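Local coordinates for UPF0098 protein YbcL (Escherichia coli, PDB 1FUX) that is of unknown function but belongs to the phosphatidylethanolamine-binding protein family and is a bacterial homologue of a Raf kinase inhibitor protein, at residues 20-25 and 29-34; 36-41 and 122-127. All blocks are in the same frame, centred on the assembly; numbering follows the deposited sequence.

The two contacts follow one another along the chain: interaction 1 closes at Pro34, and the strand 36-39 that opens interaction 2 begins two residues later. Their centres lie about 22 Å apart, on opposite sides of the chain's centre. Interaction 1 is local, joining the two arms of a hairpin and the loop that leaves it. Interaction 2 is long-range, bringing the small sheet of strands 4-6, 36-39 and 77-78 against the five-stranded sheet that holds strand 118-127. They meet where Pro34 CG packs 3.3 Å from Phe122 CE2. The chain of this PEBP-family protein thus runs from the hairpin's loop into a strand that packs against the larger sheet.

Interaction 1 of 2, residues 20-25 and 29-34; sequences HVFSGF and GGNTSP
Val21 and Phe22 lie against Gly29 and Asn31 at the open end of a hairpin whose short strands are 23-24 and 27-28, the outgoing arm running on as a loop toward strand 36-39. Two backbone hydrogen bonds tie the arms: Gly29 N donates to Phe22 O at 3.0 Å and Asn31 N donates to Val21 O at 2.8 Å. Glycine suits position 29 because a CB there would run into Val21 O; instead Gly29 CA makes a CA-H...O contact with that oxygen at 3.3 Å.

Among side chains, Asn31 turns CG anti to its own N (chi1 -158°), laying the amide beside Phe22 with the two planes almost perpendicular. Its OD1 stands at the ring edge, 3.4 Å from Phe22 CD1, and accepts a bond from Gly108 N, while ND2 bonds Tyr103 OH; an amide thus serves two outside partners at once. Phe22 also stacks on Phe101.

At the far end, histidine suits its buried place by offering both a flat face and an in-plane N-H. Pro34 CB sits over that face of His20, a CH-pi contact, and His20 ND1 satisfies Thr32 O at 2.8 Å, with an N-H...O angle of 163°.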
loop_
_atom_site.group_PDB
_atom_site.type_symbol
_atom_site.label_atom_id
_atom_site.label_comp_id
_atom_site.label_asym_id
_atom_site.label_seq_id
_atom_site.Cartn_x
_atom_site.Cartn_y
_atom_site.Cartn_z
ATOM N N HIS A 20 -0.074 -14.403 16.666
ATOM C CA HIS A 20 -0.405 -13.607 15.478
ATOM C C HIS A 20 0.289 -12.268 15.374
ATOM O O HIS A 20 -0.131 -11.405 14.563
ATOM C CB HIS A 20 -1.951 -13.451 15.365
ATOM C CG HIS A 20 -2.628 -14.757 15.681
ATOM N ND1 HIS A 20 -2.559 -15.901 14.941
ATOM C CD2 HIS A 20 -3.387 -15.066 16.779
ATOM C CE1 HIS A 20 -3.225 -16.875 15.547
ATOM N NE2 HIS A 20 -3.760 -16.384 16.656
ATOM N N VAL A 21 1.364 -12.046 16.103
ATOM C CA VAL A 21 2.160 -10.801 16.127
ATOM C C VAL A 21 3.391 -11.051 15.255
ATOM O O VAL A 21 3.826 -12.215 15.097
ATOM C CB VAL A 21 2.525 -10.509 17.591
ATOM C CG1 VAL A 21 3.581 -9.424 17.830
ATOM C CG2 VAL A 21 1.254 -10.133 18.329
ATOM N N PHE A 22 3.784 -10.030 14.505
ATOM C CA PHE A 22 4.863 -10.181 13.517
ATOM C C PHE A 22 6.184 -10.556 14.190
ATOM O O PHE A 22 6.368 -10.380 15.387
ATOM C CB PHE A 22 5.011 -8.812 12.822
ATOM C CG PHE A 22 5.932 -8.772 11.643
ATOM C CD1 PHE A 22 5.798 -9.655 10.608
ATOM C CD2 PHE A 22 7.019 -7.888 11.628
ATOM C CE1 PHE A 22 6.636 -9.669 9.503
ATOM C CE2 PHE A 22 7.905 -7.896 10.545
ATOM C CZ PHE A 22 7.709 -8.789 9.508
ATOM N N SER A 23 7.117 -11.076 13.397
ATOM C CA SER A 23 8.458 -11.378 13.940
ATOM C C SER A 23 9.406 -10.507 13.115
ATOM O O SER A 23 9.639 -10.793 11.954
ATOM C CB SER A 23 8.753 -12.860 13.821
ATOM O OG SER A 23 10.117 -13.125 14.168
ATOM N N GLY A 24 9.862 -9.389 13.637
ATOM C CA GLY A 24 10.635 -8.399 12.906
ATOM C C GLY A 24 10.150 -6.999 13.329
ATOM O O GLY A 24 9.157 -6.838 14.023
ATOM N N PHE A 25 10.911 -5.968 12.995
ATOM C CA PHE A 25 10.673 -4.588 13.409
ATOM C C PHE A 25 10.578 -4.460 14.921
ATOM O O PHE A 25 9.720 -3.762 15.483
ATOM C CB PHE A 25 9.409 -4.125 12.689
ATOM C CG PHE A 25 9.351 -4.089 11.195
ATOM C CD1 PHE A 25 10.253 -4.723 10.354
ATOM C CD2 PHE A 25 8.298 -3.423 10.579
ATOM C CE1 PHE A 25 10.148 -4.656 8.979
ATOM C CE2 PHE A 25 8.177 -3.339 9.203
ATOM C CZ PHE A 25 9.104 -3.954 8.395
ATOM N N GLY A 29 6.773 -12.000 17.862
ATOM C CA GLY A 29 5.650 -12.891 17.807
ATOM C C GLY A 29 5.863 -14.136 16.974
ATOM O O GLY A 29 6.871 -14.366 16.289
ATOM N N GLY A 30 4.833 -14.952 16.920
ATOM C CA GLY A 30 4.804 -16.212 16.202
ATOM C C GLY A 30 4.584 -16.045 14.702
ATOM O O GLY A 30 4.759 -16.993 13.934
ATOM N N ASN A 31 4.149 -14.863 14.282
ATOM C CA ASN A 31 3.849 -14.561 12.879
ATOM C C ASN A 31 3.062 -15.631 12.155
ATOM O O ASN A 31 3.416 -16.093 11.059
ATOM C CB ASN A 31 5.200 -14.190 12.213
ATOM C CG ASN A 31 5.052 -13.365 10.944
ATOM O OD1 ASN A 31 4.114 -12.579 10.793
ATOM N ND2 ASN A 31 5.912 -13.538 9.947
ATOM N N THR A 32 1.977 -16.135 12.781
ATOM C CA THR A 32 1.168 -17.195 12.192
ATOM C C THR A 32 -0.262 -16.694 11.895
ATOM O O THR A 32 -0.772 -16.057 12.795
ATOM C CB THR A 32 1.007 -18.340 13.225
ATOM O OG1 THR A 32 2.333 -18.901 13.435
ATOM C CG2 THR A 32 0.156 -19.491 12.729
ATOM N N SER A 33 -0.810 -17.065 10.750
ATOM C CA SER A 33 -2.166 -16.604 10.433
ATOM C C SER A 33 -3.153 -17.442 11.236
ATOM O O SER A 33 -2.931 -18.626 11.419
ATOM C CB SER A 33 -2.444 -16.815 8.965
ATOM O OG SER A 33 -2.263 -18.149 8.500
ATOM N N PRO A 34 -4.192 -16.806 11.753
ATOM C CA PRO A 34 -5.252 -17.575 12.427
ATOM C C PRO A 34 -6.136 -18.339 11.472
ATOM O O PRO A 34 -6.306 -18.010 10.283
ATOM C CB PRO A 34 -6.001 -16.425 13.124
ATOM C CG PRO A 34 -5.973 -15.353 12.063
ATOM C CD PRO A 34 -4.503 -15.348 11.635
#

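Interaction 2 of 2, residues 36-41 and 122-127; sequences LTWSGV and FKVWAL
One face of the Trp38 indole receives Val124, whose CG1 methyl lies 4.2 Å from the centroid of the six-membered ring and 22° off its normal, a CH-pi contact. The methyl is offset toward the rim: Val124 CG1 comes to 3.9 Å from Trp38 CD2, on the bond shared by the two rings, and Val124 CG2 to 4.2 Å from Trp38 CE3. Phe48 also meets the indole, their planes inclined at about 55°; a large flat tryptophan can serve both neighbours.

The side chains of Trp38 and Val124 cross at about a right angle. The branched valine suits its place because its two methyls diverge: CG1 rests on the indole while Val124 CG2, near the same ring, also reaches Leu36 CD1 (4.5 Å). Replacing Trp38 by an alanine would probably open a gap over Val124 CG1 and deprive Phe48 of its aromatic neighbour.

Leu36, long enough to reach the other sheet, also packs on Val50 and Ile157, from strands flanking 118-127. The contact is wholly apolar, and the nearest CA atoms, those of Trp38 and Val124, stay 7.7 Å apart. This is face-to-face packing of strands from separate antiparallel sheets, as in the beta-sandwich core of the PEBP fold.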
loop_
_atom_site.group_PDB
_atom_site.type_symbol
_atom_site.label_atom_id
_atom_site.label_comp_id
_atom_site.label_asym_id
_atom_site.label_seq_id
_atom_site.Cartn_x
_atom_site.Cartn_y
_atom_site.Cartn_z
ATOM N N LEU A 36 -9.704 -19.539 9.887
ATOM C CA LEU A 36 -10.939 -18.861 9.489
ATOM C C LEU A 36 -11.866 -19.887 8.825
ATOM O O LEU A 36 -11.468 -20.682 7.975
ATOM C CB LEU A 36 -10.693 -17.748 8.428
ATOM C CG LEU A 36 -9.780 -16.609 8.928
ATOM C CD1 LEU A 36 -9.245 -15.734 7.782
ATOM C CD2 LEU A 36 -10.475 -15.719 9.950
ATOM N N THR A 37 -13.141 -19.859 9.234
ATOM C CA THR A 37 -14.103 -20.763 8.599
ATOM C C THR A 37 -15.332 -19.885 8.177
ATOM O O THR A 37 -15.880 -19.272 9.080
ATOM C CB THR A 37 -14.644 -21.810 9.596
ATOM O OG1 THR A 37 -13.523 -22.468 10.217
ATOM C CG2 THR A 37 -15.531 -22.842 8.885
ATOM N N TRP A 38 -15.655 -19.951 6.943
ATOM C CA TRP A 38 -16.808 -19.144 6.503
ATOM C C TRP A 38 -18.009 -19.985 6.106
ATOM O O TRP A 38 -17.897 -21.140 5.658
ATOM C CB TRP A 38 -16.337 -18.240 5.376
ATOM C CG TRP A 38 -15.601 -18.828 4.233
ATOM C CD1 TRP A 38 -16.113 -19.233 3.046
ATOM C CD2 TRP A 38 -14.172 -19.036 4.115
ATOM N NE1 TRP A 38 -15.143 -19.658 2.185
ATOM C CE2 TRP A 38 -13.921 -19.538 2.844
ATOM C CE3 TRP A 38 -13.086 -18.814 4.992
ATOM C CZ2 TRP A 38 -12.645 -19.874 2.351
ATOM C CZ3 TRP A 38 -11.815 -19.145 4.504
ATOM C CH2 TRP A 38 -11.587 -19.669 3.210
ATOM N N SER A 39 -19.156 -19.314 6.138
ATOM C CA SER A 39 -20.413 -19.982 5.801
ATOM C C SER A 39 -21.381 -18.970 5.211
ATOM O O SER A 39 -21.111 -17.760 5.116
ATOM C CB SER A 39 -21.021 -20.592 7.066
ATOM O OG SER A 39 -21.564 -19.509 7.855
ATOM N N GLY A 40 -22.563 -19.459 4.825
ATOM C CA GLY A 40 -23.494 -18.500 4.187
ATOM C C GLY A 40 -22.940 -18.202 2.810
ATOM O O GLY A 40 -23.274 -17.145 2.252
ATOM N N VAL A 41 -22.160 -19.057 2.155
ATOM C CA VAL A 41 -21.635 -18.657 0.872
ATOM C C VAL A 41 -22.783 -18.295 -0.081
ATOM O O VAL A 41 -23.731 -19.036 -0.252
ATOM C CB VAL A 41 -20.554 -19.437 0.165
ATOM C CG1 VAL A 41 -19.784 -20.345 1.111
ATOM C CG2 VAL A 41 -20.907 -20.081 -1.144
ATOM N N PHE A 122 -9.710 -8.644 9.431
ATOM C CA PHE A 122 -9.526 -9.943 8.788
ATOM C C PHE A 122 -10.825 -10.130 8.002
ATOM O O PHE A 122 -11.893 -10.317 8.604
ATOM C CB PHE A 122 -9.366 -11.108 9.776
ATOM C CG PHE A 122 -8.010 -11.179 10.430
ATOM C CD1 PHE A 122 -7.606 -10.227 11.372
ATOM C CD2 PHE A 122 -7.175 -12.215 10.076
ATOM C CE1 PHE A 122 -6.331 -10.338 11.934
ATOM C CE2 PHE A 122 -5.903 -12.329 10.630
ATOM C CZ PHE A 122 -5.521 -11.385 11.575
ATOM N N LYS A 123 -10.714 -10.121 6.686
ATOM C CA LYS A 123 -11.901 -10.134 5.850
ATOM C C LYS A 123 -11.900 -11.218 4.799
ATOM O O LYS A 123 -10.934 -11.475 4.084
ATOM C CB LYS A 123 -11.899 -8.737 5.165
ATOM C CG LYS A 123 -13.032 -8.463 4.155
ATOM C CD LYS A 123 -13.066 -6.919 4.096
ATOM C CE LYS A 123 -13.898 -6.361 2.967
ATOM N NZ LYS A 123 -13.648 -4.875 2.853
ATOM N N VAL A 124 -13.027 -11.981 4.721
ATOM C CA VAL A 124 -13.149 -12.970 3.686
ATOM C C VAL A 124 -14.084 -12.453 2.594
ATOM O O VAL A 124 -15.117 -11.854 2.910
ATOM C CB VAL A 124 -13.772 -14.300 4.258
ATOM C CG1 VAL A 124 -13.675 -15.309 3.133
ATOM C CG2 VAL A 124 -12.957 -14.693 5.482
ATOM N N TRP A 125 -13.768 -12.663 1.349
ATOM C CA TRP A 125 -14.467 -12.226 0.174
ATOM C C TRP A 125 -14.995 -13.394 -0.661
ATOM O O TRP A 125 -14.223 -14.297 -0.976
ATOM C CB TRP A 125 -13.567 -11.447 -0.812
ATOM C CG TRP A 125 -12.784 -10.338 -0.177
ATOM C CD1 TRP A 125 -11.828 -10.452 0.801
ATOM C CD2 TRP A 125 -12.834 -8.940 -0.515
ATOM N NE1 TRP A 125 -11.311 -9.211 1.142
ATOM C CE2 TRP A 125 -11.885 -8.283 0.306
ATOM C CE3 TRP A 125 -13.584 -8.222 -1.452
ATOM C CZ2 TRP A 125 -11.685 -6.909 0.209
ATOM C CZ3 TRP A 125 -13.388 -6.854 -1.520
ATOM C CH2 TRP A 125 -12.445 -6.233 -0.712
ATOM N N ALA A 126 -16.251 -13.299 -1.056
ATOM C CA ALA A 126 -16.900 -14.234 -1.963
ATOM C C ALA A 126 -16.889 -13.530 -3.326
ATOM O O ALA A 126 -17.451 -12.424 -3.440
ATOM C CB ALA A 126 -18.346 -14.558 -1.637
ATOM N N LEU A 127 -16.215 -14.094 -4.299
ATOM C CA LEU A 127 -16.099 -13.406 -5.577
ATOM C C LEU A 127 -16.843 -14.105 -6.715
ATOM O O LEU A 127 -16.928 -15.343 -6.784
ATOM C CB LEU A 127 -14.622 -13.310 -5.931
ATOM C CG LEU A 127 -13.716 -12.769 -4.805
ATOM C CD1 LEU A 127 -12.267 -13.068 -5.137
ATOM C CD2 LEU A 127 -13.978 -11.299 -4.557
#